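Local coordinates for protein spydx (Streptococcus pyogenes, PDB 2J43) that binds glycogen through two family 41 carbohydrate-binding modules, as part of a pullulanase that probably hydrolyses alpha-1,6-glucosidic linkages, at residues Leu12-Val25 / Lys34-Ala46. Numbering follows the deposited sequence.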
loop_
_atom_site.group_PDB
_atom_site.type_symbol
_atom_site.label_atom_id
_atom_site.label_comp_id
_atom_site.label_asym_id
_atom_site.label_seq_id
_atom_site.Cartn_x
_atom_site.Cartn_y
_atom_site.Cartn_z
ATOM N N LEU A 12 -2.893 -7.607 -17.085
ATOM C CA LEU A 12 -1.914 -8.444 -17.732
ATOM C C LEU A 12 -1.837 -8.119 -19.206
ATOM O O LEU A 12 -2.752 -7.440 -19.706
ATOM C CB LEU A 12 -2.314 -9.910 -17.517
ATOM C CG LEU A 12 -2.379 -10.356 -16.035
ATOM C CD1 LEU A 12 -2.838 -11.808 -15.956
ATOM C CD2 LEU A 12 -1.074 -10.168 -15.347
ATOM N N PRO A 13 -0.769 -8.560 -19.874
ATOM C CA PRO A 13 -0.550 -8.212 -21.288
ATOM C C PRO A 13 -1.799 -8.493 -22.147
ATOM O O PRO A 13 -2.376 -9.583 -22.105
ATOM C CB PRO A 13 0.656 -9.045 -21.657
ATOM C CG PRO A 13 1.435 -9.133 -20.324
ATOM C CD PRO A 13 0.372 -9.331 -19.323
ATOM N N ALA A 14 -2.165 -7.493 -22.967
ATOM C CA ALA A 14 -3.391 -7.512 -23.758
ATOM C C ALA A 14 -3.473 -8.719 -24.668
ATOM O O ALA A 14 -2.547 -8.997 -25.436
ATOM C CB ALA A 14 -3.457 -6.255 -24.642
ATOM N N GLY A 15 -4.608 -9.403 -24.610
ATOM C CA GLY A 15 -4.890 -10.505 -25.501
ATOM C C GLY A 15 -4.154 -11.804 -25.264
ATOM O O GLY A 15 -4.304 -12.728 -26.034
ATOM N N GLU A 16 -3.363 -11.902 -24.189
ATOM C CA GLU A 16 -2.625 -13.101 -23.923
ATOM C C GLU A 16 -3.427 -13.955 -22.922
ATOM O O GLU A 16 -3.969 -13.440 -21.936
ATOM C CB GLU A 16 -1.267 -12.749 -23.274
ATOM C CG GLU A 16 -0.259 -12.205 -24.239
ATOM C CD GLU A 16 0.458 -13.252 -25.062
ATOM O OE1 GLU A 16 0.156 -14.469 -24.977
ATOM O OE2 GLU A 16 1.296 -12.827 -25.836
ATOM N N SER A 17 -3.476 -15.247 -23.190
ATOM C CA SER A 17 -4.085 -16.230 -22.300
ATOM C C SER A 17 -3.211 -16.547 -21.108
ATOM O O SER A 17 -2.003 -16.672 -21.282
ATOM C CB SER A 17 -4.282 -17.512 -23.092
ATOM O OG SER A 17 -5.315 -17.288 -24.036
ATOM N N LEU A 18 -3.813 -16.780 -19.941
ATOM C CA LEU A 18 -3.055 -17.192 -18.775
ATOM C C LEU A 18 -2.218 -18.430 -19.053
ATOM O O LEU A 18 -1.168 -18.615 -18.450
ATOM C CB LEU A 18 -3.951 -17.403 -17.546
ATOM C CG LEU A 18 -4.679 -16.136 -17.057
ATOM C CD1 LEU A 18 -5.704 -16.510 -15.964
ATOM C CD2 LEU A 18 -3.662 -15.194 -16.487
ATOM N N GLY A 19 -2.719 -19.343 -19.893
ATOM C CA GLY A 19 -2.048 -20.564 -20.233
ATOM C C GLY A 19 -0.799 -20.409 -21.032
ATOM O O GLY A 19 -0.074 -21.365 -21.238
ATOM N N SER A 20 -0.604 -19.193 -21.553
ATOM C CA SER A 20 0.599 -18.816 -22.295
ATOM C C SER A 20 1.451 -17.793 -21.602
ATOM O O SER A 20 2.519 -17.483 -22.134
ATOM C CB SER A 20 0.175 -18.240 -23.646
ATOM O OG SER A 20 -0.750 -19.162 -24.314
ATOM N N LEU A 21 1.009 -17.281 -20.473
ATOM C CA LEU A 21 1.747 -16.250 -19.716
ATOM C C LEU A 21 2.566 -16.839 -18.561
ATOM O O LEU A 21 2.120 -17.706 -17.824
ATOM C CB LEU A 21 0.800 -15.215 -19.132
ATOM C CG LEU A 21 0.176 -14.274 -20.147
ATOM C CD1 LEU A 21 -0.936 -13.479 -19.456
ATOM C CD2 LEU A 21 1.293 -13.409 -20.744
ATOM N N GLY A 22 3.793 -16.324 -18.393
ATOM C CA GLY A 22 4.624 -16.695 -17.261
ATOM C C GLY A 22 5.111 -15.516 -16.444
ATOM O O GLY A 22 5.352 -14.414 -16.994
ATOM N N LEU A 23 5.297 -15.758 -15.159
ATOM C CA LEU A 23 5.948 -14.805 -14.237
ATOM C C LEU A 23 7.339 -15.350 -13.959
ATOM O O LEU A 23 7.527 -16.344 -13.276
ATOM C CB LEU A 23 5.181 -14.681 -12.930
ATOM C CG LEU A 23 5.701 -13.670 -11.915
ATOM C CD1 LEU A 23 5.730 -12.283 -12.551
ATOM C CD2 LEU A 23 4.864 -13.627 -10.614
ATOM N N TRP A 24 8.334 -14.626 -14.446
ATOM C CA TRP A 24 9.739 -15.011 -14.444
ATOM C C TRP A 24 10.429 -14.144 -13.365
ATOM O O TRP A 24 10.300 -12.933 -13.391
ATOM C CB TRP A 24 10.353 -14.742 -15.822
ATOM C CG TRP A 24 11.800 -15.142 -15.904
ATOM C CD1 TRP A 24 12.897 -14.395 -15.546
ATOM C CD2 TRP A 24 12.291 -16.378 -16.407
ATOM N NE1 TRP A 24 14.038 -15.139 -15.768
ATOM C CE2 TRP A 24 13.695 -16.367 -16.280
ATOM C CE3 TRP A 24 11.668 -17.535 -16.933
ATOM C CZ2 TRP A 24 14.493 -17.452 -16.670
ATOM C CZ3 TRP A 24 12.452 -18.612 -17.324
ATOM C CH2 TRP A 24 13.857 -18.575 -17.191
ATOM N N VAL A 25 11.042 -14.769 -12.355
ATOM C CA VAL A 25 11.492 -14.064 -11.161
ATOM C C VAL A 25 12.972 -14.297 -10.825
ATOM O O VAL A 25 13.524 -15.364 -11.081
ATOM C CB VAL A 25 10.621 -14.423 -9.931
ATOM C CG1 VAL A 25 9.191 -14.012 -10.159
ATOM C CG2 VAL A 25 10.668 -15.921 -9.646
ATOM N N LYS A 34 14.460 -20.610 -14.070
ATOM C CA LYS A 34 15.499 -21.147 -14.906
ATOM C C LYS A 34 14.895 -21.741 -16.164
ATOM O O LYS A 34 13.695 -22.055 -16.207
ATOM C CB LYS A 34 16.362 -22.144 -14.135
ATOM C CG LYS A 34 15.700 -23.347 -13.703
ATOM C CD LYS A 34 16.674 -24.204 -12.801
ATOM C CE LYS A 34 16.146 -25.624 -12.555
ATOM N NZ LYS A 34 16.708 -26.205 -11.278
ATOM N N ASP A 35 15.710 -21.878 -17.190
ATOM C CA ASP A 35 15.311 -22.410 -18.483
ATOM C C ASP A 35 14.310 -21.544 -19.219
ATOM O O ASP A 35 13.089 -21.824 -19.274
ATOM C CB ASP A 35 14.806 -23.868 -18.383
ATOM C CG ASP A 35 14.830 -24.575 -19.742
ATOM O OD1 ASP A 35 15.125 -23.941 -20.784
ATOM O OD2 ASP A 35 14.539 -25.773 -19.860
ATOM N N TRP A 36 14.813 -20.473 -19.833
ATOM C CA TRP A 36 13.959 -19.521 -20.510
ATOM C C TRP A 36 13.232 -20.136 -21.718
ATOM O O TRP A 36 13.904 -20.819 -22.496
ATOM C CB TRP A 36 14.798 -18.318 -20.997
ATOM C CG TRP A 36 14.041 -17.314 -21.710
ATOM C CD1 TRP A 36 13.944 -17.171 -23.080
ATOM C CD2 TRP A 36 13.337 -16.225 -21.153
ATOM N NE1 TRP A 36 13.162 -16.093 -23.385
ATOM C CE2 TRP A 36 12.818 -15.459 -22.214
ATOM C CE3 TRP A 36 13.065 -15.809 -19.847
ATOM C CZ2 TRP A 36 12.035 -14.340 -22.009
ATOM C CZ3 TRP A 36 12.323 -14.683 -19.653
ATOM C CH2 TRP A 36 11.819 -13.949 -20.712
ATOM N N PRO A 37 11.952 -19.850 -21.948
ATOM C CA PRO A 37 11.028 -19.076 -21.113
ATOM C C PRO A 37 10.138 -19.954 -20.244
ATOM O O PRO A 37 9.406 -19.455 -19.410
ATOM C CB PRO A 37 10.186 -18.332 -22.173
ATOM C CG PRO A 37 10.025 -19.372 -23.277
ATOM C CD PRO A 37 11.335 -20.126 -23.249
ATOM N N ASN A 38 10.247 -21.248 -20.428
ATOM C CA ASN A 38 9.185 -22.127 -19.886
ATOM C C ASN A 38 9.313 -22.362 -18.382
ATOM O O ASN A 38 8.324 -22.743 -17.713
ATOM C CB ASN A 38 9.122 -23.436 -20.652
ATOM C CG ASN A 38 8.684 -23.247 -22.092
ATOM O OD1 ASN A 38 7.939 -22.294 -22.432
ATOM N ND2 ASN A 38 9.090 -24.160 -22.945
ATOM N N GLY A 39 10.474 -22.047 -17.802
ATOM C CA GLY A 39 10.647 -22.113 -16.370
ATOM C C GLY A 39 9.922 -21.081 -15.535
ATOM O O GLY A 39 9.997 -21.143 -14.318
ATOM N N ALA A 40 9.280 -20.118 -16.161
ATOM C CA ALA A 40 8.506 -19.123 -15.399
ATOM C C ALA A 40 7.374 -19.789 -14.604
ATOM O O ALA A 40 6.955 -20.926 -14.968
ATOM C CB ALA A 40 7.897 -18.096 -16.370
ATOM N N ILE A 41 6.896 -19.104 -13.579
ATOM C CA ILE A 41 5.688 -19.510 -12.854
ATOM C C ILE A 41 4.568 -19.388 -13.823
ATOM O O ILE A 41 4.377 -18.342 -14.390
ATOM C CB ILE A 41 5.427 -18.653 -11.627
ATOM C CG1 ILE A 41 6.633 -18.659 -10.659
ATOM C CG2 ILE A 41 4.139 -19.128 -10.928
ATOM C CD1 ILE A 41 6.621 -17.555 -9.681
ATOM N N THR A 42 3.792 -20.465 -14.021
ATOM C CA THR A 42 2.638 -20.319 -14.933
ATOM C C THR A 42 1.544 -19.433 -14.346
ATOM O O THR A 42 1.103 -19.699 -13.251
ATOM C CB THR A 42 2.067 -21.670 -15.354
ATOM O OG1 THR A 42 0.825 -21.453 -16.048
ATOM C CG2 THR A 42 1.732 -22.593 -14.205
HETATM N N MSE A 43 1.082 -18.440 -15.083
HETATM C CA MSE A 43 0.082 -17.549 -14.539
HETATM C C MSE A 43 -1.334 -18.150 -14.521
HETATM O O MSE A 43 -2.263 -17.542 -14.048
HETATM C CB MSE A 43 0.135 -16.182 -15.212
HETATM C CG MSE A 43 1.527 -15.627 -15.150
HETATM SE SE MSE A 43 1.539 -13.649 -15.412
HETATM C CE MSE A 43 0.479 -13.185 -13.707
ATOM N N THR A 44 -1.471 -19.376 -15.001
ATOM C CA THR A 44 -2.657 -20.166 -14.630
ATOM C C THR A 44 -2.871 -20.303 -13.142
ATOM O O THR A 44 -4.019 -20.458 -12.712
ATOM C CB THR A 44 -2.664 -21.583 -15.257
ATOM O OG1 THR A 44 -1.554 -22.357 -14.848
ATOM C CG2 THR A 44 -2.626 -21.548 -16.766
ATOM N N LYS A 45 -1.802 -20.216 -12.339
ATOM C CA LYS A 45 -1.865 -20.278 -10.885
ATOM C C LYS A 45 -2.366 -18.982 -10.230
ATOM O O LYS A 45 -2.660 -18.974 -9.031
ATOM C CB LYS A 45 -0.527 -20.755 -10.315
ATOM C CG LYS A 45 -0.200 -22.217 -10.715
ATOM C CD LYS A 45 1.259 -22.599 -10.403
ATOM C CE LYS A 45 1.634 -24.017 -10.778
ATOM N NZ LYS A 45 3.084 -24.338 -10.538
ATOM N N ALA A 46 -2.443 -17.906 -11.016
ATOM C CA ALA A 46 -2.973 -16.624 -10.559
ATOM C C ALA A 46 -4.457 -16.733 -10.319
ATOM O O ALA A 46 -5.130 -17.546 -10.927
ATOM C CB ALA A 46 -2.662 -15.524 -11.558
HETATM O O HOH W 1 1.139 -20.308 -18.376
#
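The indole edge of W36 stands on a face of W24. The six-membered rings form a T-shaped (edge-to-face) pair, with planes at 73° and centroids 4.8 Å apart. CE3 of W36 sits above the ring centre and comes within 3.6 Å of W24 CD2. D35 O lies at the rim of W24, in its plane. One face of W36 meets the CB of P37, toward its rim. The peptide bond from W36 to P37 is cis. W24 CG is anti to the backbone N (chi1 -179°), and this carries the indole to the 34-40 loop, where CH2 meets W36 N.

This contact lies in the first of two carbohydrate-binding modules, which have a beta-sandwich fold. Strand 41-42 is the outer strand of an antiparallel sheet and pairs with strand 21-27. L23 and I41 form the hydrogen-bonded pair; L23 N to I41 O and I41 N to L23 O are both 2.8 Å. L23 N approaches I41 O in the carbonyl plane, whereas I41 N sits above the plane of the L23 carbonyl. G22 and T42 are the adjoining non-hydrogen-bonded pair. The CB of A40 packs on G22 CA at 3.7 Å.

Beyond the pair, selenomethionine M43 turns inward. It bends at chi3 (64°), and its CE meets L12 CD2 tip to tip at 3.8 Å. L18 crosses M43 at about a right angle, and F9 of strand 4-9 also touches M43. The backbone N of M43 donates a nearly straight bond to L21 O. That oxygen also accepts a bond from a water, which donates to L18 O as well. The same water lies 2.6 Å from T42 OG1, and this hydroxyl is hydrogen-bonded to T44 OG1.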